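Local coordinates for CYCLIN domain-containing protein (Chaetomium thermophilum, PDB 6Z3U) that probably regulates a cyclin-dependent kinase, as the cyclin H-type subunit of the CAK complex that also contains CDK7 and MAT1, at residues A[218-223]-A[244-249]; A[26-31]-A[227-232]. One frame throughout, in Å; residues are numbered along the deposited sequence.

Contact 1: A[218-223]-A[244-249]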
ATOM      1  N   ARG A 218     -11.738 -19.523  -6.276  1.00 55.23           N
ATOM      2  CA  ARG A 218     -10.801 -18.553  -6.834  1.00 53.70           C
ATOM      3  C   ARG A 218     -11.325 -17.962  -8.139  1.00 57.48           C
ATOM      4  O   ARG A 218     -11.242 -16.746  -8.351  1.00 52.26           O
ATOM      5  CB  ARG A 218      -9.437 -19.208  -7.048  1.00 54.10           C
ATOM      6  CG  ARG A 218      -8.340 -18.211  -7.366  1.00 53.79           C
ATOM      7  CD  ARG A 218      -6.951 -18.808  -7.196  1.00 60.61           C
ATOM      8  NE  ARG A 218      -6.773 -20.013  -8.000  1.00 67.35           N
ATOM      9  CZ  ARG A 218      -6.321 -21.179  -7.543  1.00 66.71           C
ATOM     10  NH1 ARG A 218      -5.964 -21.326  -6.272  1.00 62.12           N
ATOM     11  NH2 ARG A 218      -6.209 -22.204  -8.376  1.00 72.04           N
ATOM     12  N   GLU A 219     -11.869 -18.802  -9.023  1.00 60.29           N
ATOM     13  CA  GLU A 219     -12.453 -18.291 -10.260  1.00 57.13           C
ATOM     14  C   GLU A 219     -13.636 -17.372  -9.976  1.00 57.48           C
ATOM     15  O   GLU A 219     -13.839 -16.376 -10.678  1.00 59.61           O
ATOM     16  CB  GLU A 219     -12.885 -19.449 -11.162  1.00 63.84           C
ATOM     17  CG  GLU A 219     -11.754 -20.092 -11.961  1.00 76.34           C
ATOM     18  CD  GLU A 219     -11.012 -19.101 -12.849  1.00 76.01           C
ATOM     19  OE1 GLU A 219     -11.542 -17.993 -13.088  1.00 62.01           O
ATOM     20  OE2 GLU A 219      -9.895 -19.432 -13.305  1.00 75.78           O
ATOM     21  N   ILE A 220     -14.435 -17.699  -8.959  1.00 55.32           N
ATOM     22  CA  ILE A 220     -15.538 -16.824  -8.571  1.00 54.60           C
ATOM     23  C   ILE A 220     -15.002 -15.472  -8.119  1.00 52.54           C
ATOM     24  O   ILE A 220     -15.476 -14.416  -8.552  1.00 55.35           O
ATOM     25  CB  ILE A 220     -16.392 -17.490  -7.477  1.00 55.24           C
ATOM     26  CG1 ILE A 220     -16.995 -18.795  -8.006  1.00 57.53           C
ATOM     27  CG2 ILE A 220     -17.479 -16.530  -7.001  1.00 56.33           C
ATOM     28  CD1 ILE A 220     -17.858 -19.539  -7.004  1.00 58.45           C
ATOM     29  N   LEU A 221     -14.002 -15.487  -7.234  1.00 51.93           N
ATOM     30  CA  LEU A 221     -13.439 -14.237  -6.740  1.00 51.47           C
ATOM     31  C   LEU A 221     -12.823 -13.423  -7.870  1.00 50.23           C
ATOM     32  O   LEU A 221     -12.822 -12.187  -7.818  1.00 54.03           O
ATOM     33  CB  LEU A 221     -12.392 -14.524  -5.663  1.00 54.60           C
ATOM     34  CG  LEU A 221     -12.905 -15.062  -4.324  1.00 49.71           C
ATOM     35  CD1 LEU A 221     -11.740 -15.311  -3.376  1.00 49.35           C
ATOM     36  CD2 LEU A 221     -13.913 -14.113  -3.689  1.00 49.04           C
ATOM     37  N   ARG A 222     -12.302 -14.096  -8.896  1.00 53.62           N
ATOM     38  CA  ARG A 222     -11.656 -13.423 -10.014  1.00 54.52           C
ATOM     39  C   ARG A 222     -12.628 -12.667 -10.910  1.00 52.11           C
ATOM     40  O   ARG A 222     -12.173 -11.902 -11.767  1.00 55.38           O
ATOM     41  CB  ARG A 222     -10.889 -14.447 -10.856  1.00 54.24           C
ATOM     42  CG  ARG A 222      -9.533 -14.830 -10.284  1.00 55.32           C
ATOM     43  CD  ARG A 222      -9.112 -16.226 -10.724  1.00 55.31           C
ATOM     44  NE  ARG A 222      -7.713 -16.494 -10.406  1.00 45.77           N
ATOM     45  CZ  ARG A 222      -6.914 -17.281 -11.123  1.00 55.54           C
ATOM     46  NH1 ARG A 222      -5.654 -17.455 -10.749  1.00 58.39           N
ATOM     47  NH2 ARG A 222      -7.370 -17.895 -12.207  1.00 62.17           N
ATOM     48  N   PHE A 223     -13.939 -12.858 -10.751  1.00 54.04           N
ATOM     49  CA  PHE A 223     -14.886 -12.221 -11.658  1.00 55.42           C
ATOM     50  C   PHE A 223     -16.110 -11.682 -10.925  1.00 52.41           C
ATOM     51  O   PHE A 223     -16.462 -10.508 -11.078  1.00 53.99           O
ATOM     52  CB  PHE A 223     -15.328 -13.215 -12.735  1.00 54.42           C
ATOM     53  CG  PHE A 223     -16.149 -12.599 -13.829  1.00 55.83           C
ATOM     54  CD1 PHE A 223     -15.525 -12.025 -14.925  1.00 56.34           C
ATOM     55  CD2 PHE A 223     -17.532 -12.581 -13.767  1.00 56.48           C
ATOM     56  CE1 PHE A 223     -16.262 -11.451 -15.939  1.00 53.74           C
ATOM     57  CE2 PHE A 223     -18.276 -12.007 -14.782  1.00 53.81           C
ATOM     58  CZ  PHE A 223     -17.638 -11.442 -15.870  1.00 55.57           C
ATOM     59  N   LEU A 244     -16.531 -19.020  -1.397  1.00 61.43           N
ATOM     60  CA  LEU A 244     -16.355 -20.401  -0.956  1.00 62.85           C
ATOM     61  C   LEU A 244     -17.701 -21.061  -0.685  1.00 65.80           C
ATOM     62  O   LEU A 244     -17.887 -22.248  -0.978  1.00 61.86           O
ATOM     63  CB  LEU A 244     -15.468 -20.444   0.289  1.00 59.07           C
ATOM     64  CG  LEU A 244     -15.297 -21.807   0.965  1.00 64.78           C
ATOM     65  CD1 LEU A 244     -14.694 -22.829   0.011  1.00 62.97           C
ATOM     66  CD2 LEU A 244     -14.433 -21.672   2.211  1.00 53.58           C
ATOM     67  N   SER A 245     -18.652 -20.308  -0.122  1.00 65.25           N
ATOM     68  CA  SER A 245     -19.981 -20.859   0.119  1.00 65.75           C
ATOM     69  C   SER A 245     -20.651 -21.281  -1.180  1.00 59.87           C
ATOM     70  O   SER A 245     -21.400 -22.263  -1.203  1.00 62.89           O
ATOM     71  CB  SER A 245     -20.847 -19.833   0.852  1.00 66.08           C
ATOM     72  OG  SER A 245     -22.067 -20.415   1.281  1.00 72.85           O
ATOM     73  N   LEU A 246     -20.401 -20.546  -2.266  1.00 72.81           N
ATOM     74  CA  LEU A 246     -20.940 -20.935  -3.563  1.00 61.20           C
ATOM     75  C   LEU A 246     -20.234 -22.167  -4.111  1.00 61.87           C
ATOM     76  O   LEU A 246     -20.864 -22.999  -4.775  1.00 65.02           O
ATOM     77  CB  LEU A 246     -20.817 -19.770  -4.545  1.00 58.95           C
ATOM     78  CG  LEU A 246     -21.712 -18.564  -4.256  1.00 58.28           C
ATOM     79  CD1 LEU A 246     -21.157 -17.314  -4.913  1.00 58.12           C
ATOM     80  CD2 LEU A 246     -23.129 -18.830  -4.734  1.00 61.54           C
ATOM     81  N   ALA A 247     -18.935 -22.308  -3.837  1.00 59.91           N
ATOM     82  CA  ALA A 247     -18.190 -23.463  -4.323  1.00 65.70           C
ATOM     83  C   ALA A 247     -18.493 -24.711  -3.502  1.00 63.62           C
ATOM     84  O   ALA A 247     -18.619 -25.808  -4.059  1.00 66.58           O
ATOM     85  CB  ALA A 247     -16.691 -23.164  -4.300  1.00 69.83           C
ATOM     86  N   ASP A 248     -18.619 -24.562  -2.182  1.00 64.62           N
ATOM     87  CA  ASP A 248     -18.893 -25.705  -1.306  1.00 67.26           C
ATOM     88  C   ASP A 248     -19.500 -25.141  -0.017  1.00 66.09           C
ATOM     89  O   ASP A 248     -18.775 -24.771   0.907  1.00 70.56           O
ATOM     90  CB  ASP A 248     -17.636 -26.510  -1.032  1.00 67.12           C
ATOM     91  CG  ASP A 248     -17.924 -27.844  -0.368  1.00 74.23           C
ATOM     92  OD1 ASP A 248     -18.838 -27.909   0.480  1.00 82.78           O
ATOM     93  OD2 ASP A 248     -17.233 -28.832  -0.699  1.00 68.29           O
ATOM     94  N   ARG A 249     -20.834 -25.085   0.023  1.00 77.04           N
ATOM     95  CA  ARG A 249     -21.517 -24.501   1.174  1.00 77.22           C
ATOM     96  C   ARG A 249     -21.157 -25.218   2.468  1.00 77.78           C
ATOM     97  O   ARG A 249     -21.117 -24.592   3.533  1.00 77.58           O
ATOM     98  CB  ARG A 249     -23.033 -24.535   0.958  1.00 85.37           C
ATOM     99  CG  ARG A 249     -23.822 -23.731   1.987  1.00 88.07           C
ATOM    100  CD  ARG A 249     -25.316 -24.016   1.904  1.00 90.81           C
ATOM    101  NE  ARG A 249     -25.959 -23.356   0.770  1.00 90.09           N
ATOM    102  CZ  ARG A 249     -26.361 -22.088   0.766  1.00 78.87           C
ATOM    103  NH1 ARG A 249     -26.942 -21.581  -0.313  1.00 78.11           N
ATOM    104  NH2 ARG A 249     -26.184 -21.323   1.835  1.00 78.50           N
TER
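Ile220 meets Leu246 in a small apolar helix-helix contact inside the all-helical C-terminal cyclin domain, where the end of helix 207-221 lies against the end of helix 236-247. The two segments bury 109 Å² between them, and no hydrogen bond crosses the gap. Ile220 does most of the reaching. Its CG1 branch stands anti to the carbonyl carbon (chi1 -61°) and is then fully extended (chi2 180°), which carries the terminal methyl across to the other helix. There Ile220 CD1 rests on Leu246 CB at 3.9 Å, at the root of the leucine rather than on its branched end. The same Ile220 CD1 lies 4.3 Å from Ala247 N. Ala247, small and turned toward Ile220, lets the two helices come to 8.3 Å between Ile220 CA and Ala247 CA. Ile220 is buried, as its wholly apolar side chain suits, and also touches Ala243 and Pro334.

The charged residues Glu219 and Arg222 take no part in the contact. One turn apart, they form a salt bridge of 3.2 Å between Glu219 OE2 and Arg222 NH2, although its hydrogen bond is bent (128°) and weak. Each charge has a second mate: Glu219 also pairs with Arg337, and Arg222 with Asp108. At the far end of 244-249, Asp248 leaves the helical conformation and becomes the N-cap of helix 249-261, a place suited to a short carboxylate that can turn forward to a backbone N-H of the first turn. Its OD2 pairs with Arg209, while its OD1 caps Leu251 N weakly. The last turn of helix 236-247 is closed by a 2.7 Å bond from Asp248 N to Leu244 O.

Contact 2: A[26-31]-A[227-232]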
ATOM      1  N   SER A  26     -28.396   1.714  -0.542  1.00 53.90           N
ATOM      2  CA  SER A  26     -29.167   2.941  -0.710  1.00 56.27           C
ATOM      3  C   SER A  26     -28.243   4.139  -0.887  1.00 69.00           C
ATOM      4  O   SER A  26     -28.505   5.016  -1.717  1.00 70.07           O
ATOM      5  CB  SER A  26     -30.094   3.146   0.487  1.00 60.27           C
ATOM      6  OG  SER A  26     -30.951   4.257   0.287  1.00 62.40           O
ATOM      7  N   GLN A  27     -27.152   4.186  -0.119  1.00 63.88           N
ATOM      8  CA  GLN A  27     -26.181   5.263  -0.279  1.00 62.91           C
ATOM      9  C   GLN A  27     -25.509   5.202  -1.644  1.00 59.40           C
ATOM     10  O   GLN A  27     -25.267   6.240  -2.273  1.00 51.91           O
ATOM     11  CB  GLN A  27     -25.138   5.185   0.835  1.00 68.43           C
ATOM     12  CG  GLN A  27     -25.632   5.670   2.187  1.00 64.01           C
ATOM     13  CD  GLN A  27     -24.693   5.292   3.317  1.00 65.95           C
ATOM     14  OE1 GLN A  27     -25.089   4.614   4.265  1.00 71.03           O
ATOM     15  NE2 GLN A  27     -23.440   5.723   3.219  1.00 68.21           N
ATOM     16  N   LEU A  28     -25.202   3.992  -2.123  1.00 65.05           N
ATOM     17  CA  LEU A  28     -24.538   3.850  -3.413  1.00 55.09           C
ATOM     18  C   LEU A  28     -25.417   4.370  -4.543  1.00 55.44           C
ATOM     19  O   LEU A  28     -24.940   5.088  -5.430  1.00 61.93           O
ATOM     20  CB  LEU A  28     -24.174   2.386  -3.656  1.00 50.74           C
ATOM     21  CG  LEU A  28     -22.957   2.121  -4.545  1.00 46.26           C
ATOM     22  CD1 LEU A  28     -21.683   2.537  -3.833  1.00 56.11           C
ATOM     23  CD2 LEU A  28     -22.888   0.655  -4.943  1.00 48.24           C
ATOM     24  N   ALA A  29     -26.703   4.023  -4.529  1.00 50.81           N
ATOM     25  CA  ALA A  29     -27.595   4.477  -5.589  1.00 52.84           C
ATOM     26  C   ALA A  29     -27.710   5.997  -5.587  1.00 57.40           C
ATOM     27  O   ALA A  29     -27.595   6.641  -6.636  1.00 61.03           O
ATOM     28  CB  ALA A  29     -28.969   3.826  -5.429  1.00 66.96           C
ATOM     29  N   SER A  30     -27.923   6.590  -4.409  1.00 56.02           N
ATOM     30  CA  SER A  30     -28.088   8.038  -4.330  1.00 55.80           C
ATOM     31  C   SER A  30     -26.868   8.770  -4.876  1.00 56.55           C
ATOM     32  O   SER A  30     -27.006   9.761  -5.606  1.00 58.36           O
ATOM     33  CB  SER A  30     -28.366   8.452  -2.885  1.00 57.74           C
ATOM     34  OG  SER A  30     -29.633   7.978  -2.463  1.00 63.43           O
ATOM     35  N   MET A  31     -25.664   8.302  -4.538  1.00 56.13           N
ATOM     36  CA  MET A  31     -24.454   8.906  -5.088  1.00 54.73           C
ATOM     37  C   MET A  31     -24.427   8.815  -6.609  1.00 54.14           C
ATOM     38  O   MET A  31     -24.187   9.813  -7.297  1.00 57.71           O
ATOM     39  CB  MET A  31     -23.213   8.244  -4.486  1.00 56.57           C
ATOM     40  CG  MET A  31     -22.872   8.750  -3.100  1.00 54.37           C
ATOM     41  SD  MET A  31     -21.292   8.148  -2.489  1.00 61.10           S
ATOM     42  CE  MET A  31     -21.764   6.533  -1.897  1.00 57.85           C
ATOM     43  N   ILE A 227     -17.257  -7.480 -10.889  1.00 65.78           N
ATOM     44  CA  ILE A 227     -18.267  -6.970 -11.809  1.00 64.08           C
ATOM     45  C   ILE A 227     -19.507  -6.470 -11.078  1.00 61.91           C
ATOM     46  O   ILE A 227     -20.284  -5.692 -11.653  1.00 60.95           O
ATOM     47  CB  ILE A 227     -18.658  -8.056 -12.826  1.00 64.86           C
ATOM     48  CG1 ILE A 227     -17.427  -8.530 -13.605  1.00 74.55           C
ATOM     49  CG2 ILE A 227     -19.707  -7.541 -13.794  1.00 65.16           C
ATOM     50  CD1 ILE A 227     -16.695  -7.426 -14.358  1.00 76.34           C
ATOM     51  N   THR A 228     -19.715  -6.889  -9.835  1.00 55.31           N
ATOM     52  CA  THR A 228     -20.839  -6.464  -9.015  1.00 56.16           C
ATOM     53  C   THR A 228     -20.340  -5.505  -7.936  1.00 57.28           C
ATOM     54  O   THR A 228     -19.145  -5.216  -7.831  1.00 69.27           O
ATOM     55  CB  THR A 228     -21.541  -7.677  -8.402  1.00 58.49           C
ATOM     56  OG1 THR A 228     -22.836  -7.291  -7.923  1.00 69.12           O
ATOM     57  CG2 THR A 228     -20.723  -8.246  -7.249  1.00 55.92           C
ATOM     58  N   ASP A 229     -21.274  -5.012  -7.119  1.00 59.19           N
ATOM     59  CA  ASP A 229     -20.961  -4.071  -6.048  1.00 58.32           C
ATOM     60  C   ASP A 229     -20.545  -4.761  -4.752  1.00 60.02           C
ATOM     61  O   ASP A 229     -20.789  -4.223  -3.664  1.00 62.19           O
ATOM     62  CB  ASP A 229     -22.159  -3.153  -5.795  1.00 56.13           C
ATOM     63  CG  ASP A 229     -22.495  -2.293  -6.995  1.00 54.72           C
ATOM     64  OD1 ASP A 229     -21.614  -2.103  -7.860  1.00 44.47           O
ATOM     65  OD2 ASP A 229     -23.641  -1.802  -7.069  1.00 56.30           O
ATOM     66  N   ALA A 230     -19.915  -5.934  -4.837  1.00 63.53           N
ATOM     67  CA  ALA A 230     -19.580  -6.683  -3.630  1.00 62.09           C
ATOM     68  C   ALA A 230     -18.645  -5.893  -2.721  1.00 59.32           C
ATOM     69  O   ALA A 230     -18.850  -5.843  -1.502  1.00 58.55           O
ATOM     70  CB  ALA A 230     -18.953  -8.026  -4.007  1.00 61.80           C
ATOM     71  N   TYR A 231     -17.612  -5.267  -3.291  1.00 54.18           N
ATOM     72  CA  TYR A 231     -16.620  -4.583  -2.467  1.00 49.40           C
ATOM     73  C   TYR A 231     -17.237  -3.460  -1.645  1.00 51.90           C
ATOM     74  O   TYR A 231     -16.769  -3.175  -0.536  1.00 49.40           O
ATOM     75  CB  TYR A 231     -15.499  -4.027  -3.347  1.00 48.11           C
ATOM     76  CG  TYR A 231     -14.439  -5.034  -3.730  1.00 44.20           C
ATOM     77  CD1 TYR A 231     -14.783  -6.315  -4.140  1.00 47.87           C
ATOM     78  CD2 TYR A 231     -13.093  -4.698  -3.694  1.00 43.03           C
ATOM     79  CE1 TYR A 231     -13.816  -7.235  -4.492  1.00 40.54           C
ATOM     80  CE2 TYR A 231     -12.119  -5.611  -4.047  1.00 45.07           C
ATOM     81  CZ  TYR A 231     -12.486  -6.877  -4.447  1.00 41.08           C
ATOM     82  OH  TYR A 231     -11.522  -7.790  -4.798  1.00 45.36           O
ATOM     83  N   PHE A 232     -18.290  -2.820  -2.157  1.00 54.87           N
ATOM     84  CA  PHE A 232     -18.850  -1.653  -1.489  1.00 56.95           C
ATOM     85  C   PHE A 232     -19.689  -2.010  -0.267  1.00 57.66           C
ATOM     86  O   PHE A 232     -19.858  -1.164   0.618  1.00 58.88           O
ATOM     87  CB  PHE A 232     -19.719  -0.844  -2.459  1.00 54.39           C
ATOM     88  CG  PHE A 232     -18.980  -0.342  -3.667  1.00 47.60           C
ATOM     89  CD1 PHE A 232     -17.893   0.505  -3.532  1.00 44.67           C
ATOM     90  CD2 PHE A 232     -19.389  -0.701  -4.940  1.00 39.90           C
ATOM     91  CE1 PHE A 232     -17.218   0.969  -4.645  1.00 38.57           C
ATOM     92  CE2 PHE A 232     -18.719  -0.239  -6.052  1.00 39.15           C
ATOM     93  CZ  PHE A 232     -17.634   0.598  -5.905  1.00 37.63           C
TER
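The ring of Phe232 has Leu28 over one face and the CB of Asp229 at its edge, in the ring plane. Leu28 CD1 stands 3.9 Å above that plane, displaced toward the rim, and makes a CH-pi contact 23° off the normal. The leucine and phenylalanine side chains cross at about a right angle, and the methyl CD1 is the part that meets the face. With CG anti to the backbone N (chi1 -152°), Leu28 spreads its fork over two neighbours: Leu28 CD2 lies 3.8 Å from Phe232 CD2 and 3.6 Å from Asp229 CG. A branched leucine suits the spot because one methyl can take the ring while the other fills the angle beside the carboxylate. An alanine at Leu28 would lack both methyls, and the Phe232 face and the flank of Asp229 would probably lose their cover from this helix.

Asp229 is not left as a lone charge in this largely buried contact, for its OD2 forms a salt bridge with Arg32, one turn beyond Leu28 on the same helix. Aspartate thus gives the apolar patch a charged border. Within its own turn, Phe232 N bonds to Asp229 O at 3.2 Å, tying together the two residues that receive the leucine.

Helix 25-48, which begins near Phe23, is thereby laid on the short, weakly bonded helix 230-233 of the C-terminal cyclin domain. Leu28 also touches Ile123 of helix 108-124, Met328 of helix 313-330 meets Asp229, and Glu67 of the neighbouring RING-type subunit packs on Ser26 and Gln27.

Contacts 1 and 2 are centred about 21 Å apart and share no touching residues, yet the chain runs directly from one to the other. Segment 218-223 leads through the short helix 224-227 into 227-232, and helix 230-233 is followed by helix 236-247, which carries 244-249. Contact 1 joins two helices close in sequence within one cyclin domain, about 18 Å from the centre of the chain. Contact 2, about 11 Å from that centre, instead brings in a helix nearly 200 residues earlier. Neither involves a ligand. They also differ toward the assembly: no other protein chain touches contact 1, whereas the RING-type subunit packs on segment 26-31 of contact 2.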